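Local coordinates for protein pyrrolidone-carboxylate peptidase (Deinococcus radiodurans R1, PDB 5Z48) that probably removes an N-terminal pyroglutamyl group from peptides as a cysteine peptidase of the C15 family, and here holds pyroglutamate in its pocket, at residues T9-F14 with L143-F148; H15-N20 with T71-G76. One frame throughout, in Å; residues are numbered along the deposited sequence.

How the contacts relate
The two contacts build one ligand pocket from three stretches of the chain, 9-20, 71-76 and 143-148, a worked example of an active site assembled at strand ends. Their centres lie 9 Å apart, and both touch the bound pyroglutamate. Strands 5-11 and 67-73 run parallel as neighbours in the central sheet; the first leads into contact 1, the second into contact 2. Both segments of contact 2, 15-20 and 71-76, fall in sequence between the two of contact 1, 9-14 and 143-148. A direct bridge ties the strands: Thr71 OG1 probably bonds to Thr9 O.

Contact 1 (T9-F14 with L143-F148); sequences TGFEPF and LYVCNF. With PCA (pyroglutamic acid), chain I.
Phe11 meets the start of helix 145-159 obliquely, through the outer atoms of its ring: CE1 lies 3.7 Å from Val145 CG1, while CE2 touches Cys146 SG at the same distance. The sulfur stands 4.5 Å from the ring centroid and 49° off its normal, an oblique sulfur-aromatic contact. With chi1 at -83°, CG points away from the carbonyl carbon, which turns the ring toward the helix start and lays one face against pyroglutamate CG.

This buried side is the tightly packed one. Phe14 lies over one face of the lactam, its CE1 3.3 Å from pyroglutamate CD, while Phe11 leans obliquely on CG from the other side. At the carboxylate end, Cys146 N donates a nearly straight bond of 3.0 Å to pyroglutamate O; Cys146, the probable nucleophile, thus also holds the acyl end through its backbone.

The more open side is that of Tyr144, which is partly exposed. Its ring meets Phe14 obliquely, the planes inclined at 52° with centroids 5.9 Å apart, and Phe14 CD2 lies near Tyr144 OH, which is hydrogen-bonded to Pro95 O. Tyr144 occupies the N-cap position of helix 145-159, whose first turn faces the end of strand 5-11, while His171 on strand 167-172 touches Cys146.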
loop_
_atom_site.group_PDB
_atom_site.type_symbol
_atom_site.label_atom_id
_atom_site.label_comp_id
_atom_site.label_asym_id
_atom_site.label_seq_id
_atom_site.Cartn_x
_atom_site.Cartn_y
_atom_site.Cartn_z
ATOM N N THR B 9 0.550 26.648 13.189
ATOM C CA THR B 9 1.668 25.975 13.858
ATOM C C THR B 9 2.208 24.833 13.001
ATOM O O THR B 9 1.499 24.270 12.172
ATOM C CB THR B 9 1.273 25.438 15.242
ATOM O OG1 THR B 9 0.298 24.380 15.125
ATOM C CG2 THR B 9 0.656 26.527 16.087
ATOM N N GLY B 10 3.490 24.524 13.211
ATOM C CA GLY B 10 4.109 23.323 12.670
ATOM C C GLY B 10 4.892 22.650 13.783
ATOM O O GLY B 10 4.976 23.163 14.893
ATOM N N PHE B 11 5.443 21.480 13.463
ATOM C CA PHE B 11 6.212 20.713 14.434
ATOM C C PHE B 11 7.677 20.597 14.013
ATOM O O PHE B 11 8.002 20.602 12.821
ATOM C CB PHE B 11 5.646 19.266 14.618
ATOM C CG PHE B 11 4.506 19.162 15.569
ATOM C CD1 PHE B 11 4.721 19.167 16.929
ATOM C CD2 PHE B 11 3.189 19.042 15.094
ATOM C CE1 PHE B 11 3.676 19.041 17.830
ATOM C CE2 PHE B 11 2.113 18.900 15.997
ATOM C CZ PHE B 11 2.351 18.915 17.362
ATOM N N GLU B 12 8.565 20.433 15.010
ATOM C CA GLU B 12 9.999 20.123 14.792
ATOM C C GLU B 12 10.213 18.725 14.188
ATOM O O GLU B 12 9.313 17.878 14.204
ATOM C CB GLU B 12 10.750 20.208 16.107
ATOM C CG GLU B 12 10.634 21.551 16.786
ATOM C CD GLU B 12 11.328 21.591 18.146
ATOM O OE1 GLU B 12 11.923 20.583 18.582
ATOM O OE2 GLU B 12 11.223 22.648 18.807
ATOM N N PRO B 13 11.419 18.442 13.667
ATOM C CA PRO B 13 11.722 17.066 13.241
ATOM C C PRO B 13 11.615 16.107 14.416
ATOM O O PRO B 13 11.773 16.486 15.578
ATOM C CB PRO B 13 13.161 17.145 12.724
ATOM C CG PRO B 13 13.368 18.624 12.388
ATOM C CD PRO B 13 12.560 19.351 13.446
ATOM N N PHE B 14 11.342 14.844 14.096
ATOM C CA PHE B 14 11.174 13.816 15.106
ATOM C C PHE B 14 11.491 12.479 14.460
ATOM O O PHE B 14 11.598 12.369 13.231
ATOM C CB PHE B 14 9.735 13.816 15.679
ATOM C CG PHE B 14 8.705 13.442 14.667
ATOM C CD1 PHE B 14 8.318 14.365 13.701
ATOM C CD2 PHE B 14 8.176 12.156 14.641
ATOM C CE1 PHE B 14 7.365 14.025 12.735
ATOM C CE2 PHE B 14 7.226 11.786 13.674
ATOM C CZ PHE B 14 6.843 12.730 12.711
ATOM N N LEU B 143 -2.840 8.789 17.307
ATOM C CA LEU B 143 -2.947 9.112 18.736
ATOM C C LEU B 143 -1.593 9.595 19.283
ATOM O O LEU B 143 -1.298 9.445 20.459
ATOM C CB LEU B 143 -3.510 7.921 19.529
ATOM C CG LEU B 143 -4.942 7.558 19.067
ATOM C CD1 LEU B 143 -5.372 6.361 19.910
ATOM C CD2 LEU B 143 -5.957 8.692 19.248
ATOM N N TYR B 144 -0.768 10.203 18.401
ATOM C CA TYR B 144 0.542 10.729 18.752
ATOM C C TYR B 144 0.412 12.234 19.011
ATOM O O TYR B 144 -0.641 12.683 19.450
ATOM C CB TYR B 144 1.518 10.369 17.626
ATOM C CG TYR B 144 3.036 10.529 17.816
ATOM C CD1 TYR B 144 3.745 10.018 18.914
ATOM C CD2 TYR B 144 3.766 11.134 16.812
ATOM C CE1 TYR B 144 5.141 10.134 18.999
ATOM C CE2 TYR B 144 5.160 11.257 16.888
ATOM C CZ TYR B 144 5.844 10.748 17.973
ATOM O OH TYR B 144 7.219 10.865 18.023
ATOM N N VAL B 145 1.456 13.014 18.771
ATOM C CA VAL B 145 1.446 14.390 19.287
ATOM C C VAL B 145 0.555 15.303 18.436
ATOM O O VAL B 145 -0.035 16.252 18.979
ATOM C CB VAL B 145 2.893 14.933 19.428
ATOM C CG1 VAL B 145 2.919 16.271 20.221
ATOM C CG2 VAL B 145 3.806 13.958 20.185
ATOM N N CYS B 146 0.401 15.045 17.117
ATOM C CA CYS B 146 -0.505 15.865 16.305
ATOM C C CYS B 146 -1.946 15.729 16.781
ATOM O O CYS B 146 -2.649 16.718 16.968
ATOM C CB CYS B 146 -0.416 15.460 14.828
ATOM S SG CYS B 146 1.221 15.894 14.092
ATOM N N ASN B 147 -2.409 14.497 16.980
ATOM C CA ASN B 147 -3.737 14.342 17.554
ATOM C C ASN B 147 -3.854 15.033 18.902
ATOM O O ASN B 147 -4.876 15.678 19.197
ATOM C CB ASN B 147 -4.028 12.860 17.727
ATOM C CG ASN B 147 -5.361 12.628 18.429
ATOM O OD1 ASN B 147 -6.422 12.733 17.780
ATOM N ND2 ASN B 147 -5.321 12.339 19.719
ATOM N N PHE B 148 -2.828 14.890 19.750
ATOM C CA PHE B 148 -2.856 15.511 21.075
ATOM C C PHE B 148 -3.112 17.010 20.968
ATOM O O PHE B 148 -3.954 17.533 21.709
ATOM C CB PHE B 148 -1.557 15.219 21.827
ATOM C CG PHE B 148 -1.417 15.996 23.102
ATOM C CD1 PHE B 148 -0.836 17.277 23.096
ATOM C CD2 PHE B 148 -1.926 15.474 24.276
ATOM C CE1 PHE B 148 -0.743 18.016 24.274
ATOM C CE2 PHE B 148 -1.823 16.214 25.472
ATOM C CZ PHE B 148 -1.247 17.482 25.446
HETATM N N PCA I . 3.792 14.332 12.940
HETATM C CA PCA I . 3.609 13.537 14.150
HETATM C CB PCA I . 4.145 14.360 15.333
HETATM C CG PCA I . 4.807 15.618 14.768
HETATM C CD PCA I . 4.480 15.543 13.299
HETATM O OE PCA I . 4.802 16.442 12.514
HETATM C C PCA I . 2.135 13.104 14.279
HETATM O O PCA I . 1.574 12.950 15.369
HETATM O OXT PCA I . 1.432 12.931 13.245
#

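Contact 2 (H15-N20 with T71-G76); sequences HTHPDN and TGLAAG. With PCA (pyroglutamic acid), chain I.
His17 and Leu73 make the main apolar contact between the loop 15-20 and the end of strand 67-73. Leu73 CD2 sits over one face of the imidazole, 4.0 Å from the ring centroid and 22° off the normal, so this is a CH-pi contact made by a single methyl branch. Ala75 CB adds a more peripheral touch, 3.9 Å from His17 CE1 and oblique to the ring. An edge-to-face pairing with Phe14 links the same imidazole to the aromatic wall of the pocket.

Polar groups of the two segments make no hydrogen bond to each other; they converge on pyroglutamate instead. Its lactam oxygen OE accepts two bonds: a nearly straight one of 3.0 Å from Asn20 ND2, and one of 2.8 Å from Leu73 N. The neighbouring lactam nitrogen N donates in turn to Leu73 O, again at 2.8 Å and almost linear at 175°. Both polar atoms of the cyclic amide are therefore read by the backbone of one residue, with the side-chain amide of Asn20 as the second donor to the oxygen.

The Asn20 amide is itself held by second-shell partners. Asn20 OD1 is hydrogen-bonded to Ser22 OG and packs 3.7 Å from Leu73 CB, while ND2 also reaches Glu12 O, which helps fix which end of the amide faces the ligand. CG is swung away from the backbone N (chi1 -167°), bringing the amide to the lactam oxygen.

Together these elements form the lactam-reading part of the pyroglutamate pocket of a C15 peptidase: a strand-end backbone paired with a cyclic amide, completed by an asparagine from the loop leading into helix 21-29.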
loop_
_atom_site.group_PDB
_atom_site.type_symbol
_atom_site.label_atom_id
_atom_site.label_comp_id
_atom_site.label_asym_id
_atom_site.label_seq_id
_atom_site.Cartn_x
_atom_site.Cartn_y
_atom_site.Cartn_z
ATOM N N HIS B 15 11.639 11.469 15.309
ATOM C CA HIS B 15 11.917 10.095 14.861
ATOM C C HIS B 15 13.201 10.125 14.019
ATOM O O HIS B 15 14.186 10.763 14.425
ATOM C CB HIS B 15 10.659 9.576 14.144
ATOM C CG HIS B 15 10.682 8.111 13.857
ATOM N ND1 HIS B 15 10.889 7.164 14.836
ATOM C CD2 HIS B 15 10.487 7.431 12.703
ATOM C CE1 HIS B 15 10.834 5.960 14.296
ATOM N NE2 HIS B 15 10.588 6.095 13.004
ATOM N N THR B 16 13.223 9.452 12.865
ATOM C CA THR B 16 14.393 9.423 11.995
ATOM C C THR B 16 14.340 10.494 10.913
ATOM O O THR B 16 15.219 10.509 10.027
ATOM C CB THR B 16 14.522 8.049 11.348
ATOM O OG1 THR B 16 13.280 7.726 10.714
ATOM C CG2 THR B 16 14.828 7.001 12.416
ATOM N N HIS B 17 13.350 11.390 10.970
ATOM C CA HIS B 17 13.180 12.408 9.932
ATOM C C HIS B 17 14.115 13.589 10.192
ATOM O O HIS B 17 14.112 14.147 11.306
ATOM C CB HIS B 17 11.716 12.890 9.887
ATOM C CG HIS B 17 10.717 11.766 9.814
ATOM N ND1 HIS B 17 10.724 10.825 8.803
ATOM C CD2 HIS B 17 9.690 11.436 10.631
ATOM C CE1 HIS B 17 9.736 9.965 8.999
ATOM N NE2 HIS B 17 9.086 10.323 10.097
ATOM N N PRO B 18 14.894 14.017 9.195
ATOM C CA PRO B 18 15.842 15.133 9.392
ATOM C C PRO B 18 15.211 16.500 9.253
ATOM O O PRO B 18 15.857 17.510 9.572
ATOM C CB PRO B 18 16.878 14.910 8.286
ATOM C CG PRO B 18 16.107 14.171 7.179
ATOM C CD PRO B 18 15.095 13.304 7.913
ATOM N N ASP B 19 13.984 16.552 8.763
ATOM C CA ASP B 19 13.282 17.782 8.459
ATOM C C ASP B 19 11.814 17.538 8.766
ATOM O O ASP B 19 11.364 16.387 8.855
ATOM C CB ASP B 19 13.491 18.172 6.979
ATOM C CG ASP B 19 13.030 19.584 6.684
ATOM O OD1 ASP B 19 13.131 20.446 7.588
ATOM O OD2 ASP B 19 12.564 19.847 5.559
ATOM N N ASN B 20 11.060 18.613 8.968
ATOM C CA ASN B 20 9.606 18.487 9.124
ATOM C C ASN B 20 8.969 19.498 8.180
ATOM O O ASN B 20 9.149 20.720 8.382
ATOM C CB ASN B 20 9.161 18.707 10.575
ATOM C CG ASN B 20 7.743 18.274 10.793
ATOM O OD1 ASN B 20 6.880 18.547 9.966
ATOM N ND2 ASN B 20 7.478 17.625 11.926
ATOM N N THR B 71 -0.575 22.209 11.932
ATOM C CA THR B 71 -0.082 21.333 10.866
ATOM C C THR B 71 1.021 20.396 11.373
ATOM O O THR B 71 1.726 20.665 12.361
ATOM C CB THR B 71 0.432 22.131 9.634
ATOM O OG1 THR B 71 1.704 22.723 9.876
ATOM C CG2 THR B 71 -0.561 23.236 9.273
ATOM N N GLY B 72 1.222 19.304 10.621
ATOM C CA GLY B 72 2.208 18.317 11.026
ATOM C C GLY B 72 2.448 17.358 9.884
ATOM O O GLY B 72 1.657 17.288 8.928
ATOM N N LEU B 73 3.540 16.587 10.025
ATOM C CA LEU B 73 3.923 15.573 9.037
ATOM C C LEU B 73 3.135 14.273 9.217
ATOM O O LEU B 73 2.973 13.781 10.330
ATOM C CB LEU B 73 5.409 15.290 9.180
ATOM C CG LEU B 73 6.020 14.127 8.386
ATOM C CD1 LEU B 73 5.935 14.335 6.884
ATOM C CD2 LEU B 73 7.478 13.927 8.811
ATOM N N ALA B 74 2.647 13.712 8.104
ATOM C CA ALA B 74 2.111 12.344 8.083
ATOM C C ALA B 74 2.916 11.571 7.039
ATOM O O ALA B 74 2.446 11.391 5.926
ATOM C CB ALA B 74 0.608 12.313 7.755
ATOM N N ALA B 75 4.113 11.111 7.417
ATOM C CA ALA B 75 4.973 10.418 6.466
ATOM C C ALA B 75 4.320 9.123 6.005
ATOM O O ALA B 75 3.992 8.241 6.821
ATOM C CB ALA B 75 6.329 10.134 7.124
ATOM N N GLY B 76 4.123 9.015 4.690
ATOM C CA GLY B 76 3.444 7.883 4.089
ATOM C C GLY B 76 2.156 8.272 3.399
ATOM O O GLY B 76 1.731 7.585 2.456
HETATM N N PCA I . 3.792 14.332 12.940
HETATM C CA PCA I . 3.609 13.537 14.150
HETATM C CB PCA I . 4.145 14.360 15.333
HETATM C CG PCA I . 4.807 15.618 14.768
HETATM C CD PCA I . 4.480 15.543 13.299
HETATM O OE PCA I . 4.802 16.442 12.514
HETATM C C PCA I . 2.135 13.104 14.279
HETATM O O PCA I . 1.574 12.950 15.369
HETATM O OXT PCA I . 1.432 12.931 13.245
#